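Side-chain contact in manganese-binding protein (PDB 6NSI), which binds iron, manganese and nickel ions, iron(II) preferentially, and delivers them to the membrane permease of an ABC transporter for import into the cytoplasm: residues 100-105 with 258-263. Numbering follows the deposited sequence.
Sequences DPHIWT and YSDNVC. With FE (Fe (III) ion), chain B.
An iron(III) ion is shared by His102 and Asp260, whose imidazole and carboxylate lie nearly coplanar, 14° apart, in the metal site of a protein of the bacterial solute-binding protein 9 family. His102 gives its NE2, 2.2 Å from the iron, while Asp260, a short carboxylate suited to a two-oxygen grip, chelates with OD1 at 2.0 Å and OD2 at a longer 2.4 Å; His36 and His168 complete the protein ligands. His102 NE2 and Asp260 OD1 come within 3.2 Å because the metal draws them together, not through a hydrogen bond. With CG beside its backbone N and anti to the carbonyl carbon (chi1 -57°), His102 directs its ring toward 258-263. Histidine suits its place because the nitrogen away from the metal can donate: His102 ND1 bonds to Asp100 OD1 at 2.7 Å, so Asp100, in the second shell, fixes the ring's rotation and probably makes NE2 a stronger donor to the iron. That same oxygen accepts the backbone N-H of His102 from the opposite face of the carboxylate, closing an Asx turn. Tryptophan offers both a flat face, which Trp104 lays against His102 CA, and an edge N-H: Trp104 NE1 donates to Ser259 O at 3.0 Å, the acceptor only 2° out of the indole plane.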
loop_
_atom_site.group_PDB
_atom_site.type_symbol
_atom_site.label_atom_id
_atom_site.label_comp_id
_atom_site.label_asym_id
_atom_site.label_seq_id
_atom_site.Cartn_x
_atom_site.Cartn_y
_atom_site.Cartn_z
ATOM N N ASP A 100 2.676 -6.784 8.480
ATOM C CA ASP A 100 1.900 -5.779 7.771
ATOM C C ASP A 100 2.467 -5.626 6.367
ATOM O O ASP A 100 3.580 -5.082 6.216
ATOM C CB ASP A 100 1.932 -4.447 8.508
ATOM C CG ASP A 100 1.009 -3.417 7.889
ATOM O OD1 ASP A 100 0.656 -3.574 6.698
ATOM O OD2 ASP A 100 0.627 -2.447 8.598
ATOM N N PRO A 101 1.740 -6.028 5.324
ATOM C CA PRO A 101 2.292 -5.997 3.959
ATOM C C PRO A 101 2.224 -4.644 3.262
ATOM O O PRO A 101 2.788 -4.515 2.165
ATOM C CB PRO A 101 1.419 -7.017 3.221
ATOM C CG PRO A 101 0.086 -6.871 3.906
ATOM C CD PRO A 101 0.397 -6.641 5.361
ATOM N N HIS A 102 1.571 -3.636 3.854
ATOM C CA HIS A 102 1.172 -2.447 3.099
ATOM C C HIS A 102 2.278 -1.416 2.954
ATOM O O HIS A 102 2.054 -0.231 3.229
ATOM C CB HIS A 102 -0.045 -1.788 3.760
ATOM C CG HIS A 102 -1.215 -2.712 3.902
ATOM N ND1 HIS A 102 -1.426 -3.483 5.030
ATOM C CD2 HIS A 102 -2.244 -2.987 3.061
ATOM C CE1 HIS A 102 -2.533 -4.192 4.874
ATOM N NE2 HIS A 102 -3.049 -3.906 3.692
ATOM N N ILE A 103 3.463 -1.831 2.488
ATOM C CA ILE A 103 4.583 -0.887 2.422
ATOM C C ILE A 103 4.493 0.084 1.253
ATOM O O ILE A 103 5.244 1.068 1.223
ATOM C CB ILE A 103 5.929 -1.641 2.361
ATOM C CG1 ILE A 103 5.951 -2.626 1.185
ATOM C CG2 ILE A 103 6.216 -2.349 3.700
ATOM C CD1 ILE A 103 7.330 -3.323 0.943
ATOM N N TRP A 104 3.603 -0.149 0.285
ATOM C CA TRP A 104 3.526 0.713 -0.892
ATOM C C TRP A 104 2.868 2.063 -0.618
ATOM O O TRP A 104 2.790 2.887 -1.538
ATOM C CB TRP A 104 2.771 0.007 -2.026
ATOM C CG TRP A 104 1.368 -0.396 -1.613
ATOM C CD1 TRP A 104 0.236 0.374 -1.670
ATOM C CD2 TRP A 104 0.971 -1.653 -1.057
ATOM N NE1 TRP A 104 -0.853 -0.338 -1.188
ATOM C CE2 TRP A 104 -0.428 -1.584 -0.812
ATOM C CE3 TRP A 104 1.652 -2.838 -0.757
ATOM C CZ2 TRP A 104 -1.145 -2.654 -0.276
ATOM C CZ3 TRP A 104 0.935 -3.900 -0.225
ATOM C CH2 TRP A 104 -0.449 -3.800 0.012
ATOM N N THR A 105 2.376 2.313 0.598
ATOM C CA THR A 105 1.893 3.647 0.943
ATOM C C THR A 105 2.991 4.544 1.488
ATOM O O THR A 105 2.742 5.735 1.709
ATOM C CB THR A 105 0.773 3.582 1.983
ATOM O OG1 THR A 105 1.317 3.159 3.243
ATOM C CG2 THR A 105 -0.345 2.603 1.532
ATOM N N TYR A 258 -7.565 4.547 -1.766
ATOM C CA TYR A 258 -7.229 3.280 -2.407
ATOM C C TYR A 258 -6.178 2.595 -1.549
ATOM O O TYR A 258 -5.020 3.019 -1.519
ATOM C CB TYR A 258 -6.767 3.503 -3.842
ATOM C CG TYR A 258 -7.925 3.966 -4.691
ATOM C CD1 TYR A 258 -8.378 5.287 -4.624
ATOM C CD2 TYR A 258 -8.597 3.086 -5.524
ATOM C CE1 TYR A 258 -9.462 5.716 -5.384
ATOM C CE2 TYR A 258 -9.676 3.509 -6.280
ATOM C CZ TYR A 258 -10.103 4.822 -6.207
ATOM O OH TYR A 258 -11.183 5.236 -6.969
ATOM N N SER A 259 -6.598 1.550 -0.839
ATOM C CA SER A 259 -5.741 0.855 0.111
ATOM C C SER A 259 -4.988 -0.304 -0.544
ATOM O O SER A 259 -3.756 -0.363 -0.505
ATOM C CB SER A 259 -6.598 0.329 1.265
ATOM O OG SER A 259 -7.586 -0.551 0.745
ATOM N N ASP A 260 -5.722 -1.247 -1.130
ATOM C CA ASP A 260 -5.150 -2.493 -1.611
ATOM C C ASP A 260 -5.076 -2.544 -3.130
ATOM O O ASP A 260 -4.714 -3.586 -3.700
ATOM C CB ASP A 260 -5.959 -3.676 -1.082
ATOM C CG ASP A 260 -5.747 -3.927 0.410
ATOM O OD1 ASP A 260 -4.703 -3.508 0.980
ATOM O OD2 ASP A 260 -6.636 -4.565 1.012
ATOM N N ASN A 261 -5.424 -1.455 -3.805
ATOM C CA ASN A 261 -5.482 -1.476 -5.254
ATOM C C ASN A 261 -5.146 -0.085 -5.775
ATOM O O ASN A 261 -4.794 0.819 -5.015
ATOM C CB ASN A 261 -6.850 -1.966 -5.754
ATOM C CG ASN A 261 -7.997 -0.997 -5.423
ATOM O OD1 ASN A 261 -7.898 -0.177 -4.509
ATOM N ND2 ASN A 261 -9.100 -1.116 -6.154
ATOM N N VAL A 262 -5.268 0.049 -7.088
ATOM C CA VAL A 262 -4.899 1.261 -7.865
ATOM C C VAL A 262 -6.132 1.787 -8.611
ATOM O O VAL A 262 -6.956 0.976 -8.985
ATOM C CB VAL A 262 -3.784 0.832 -8.835
ATOM C CG1 VAL A 262 -3.832 1.488 -10.199
ATOM C CG2 VAL A 262 -2.406 0.866 -8.214
ATOM N N CYS A 263 -6.251 3.103 -8.781
ATOM C CA CYS A 263 -7.369 3.659 -9.573
ATOM C C CYS A 263 -6.965 3.662 -11.051
ATOM O O CYS A 263 -7.305 2.723 -11.723
ATOM C CB CYS A 263 -7.690 5.077 -9.138
ATOM S SG CYS A 263 -9.243 5.683 -9.836
HETATM FE FE FE B . -4.943 -4.485 2.764
#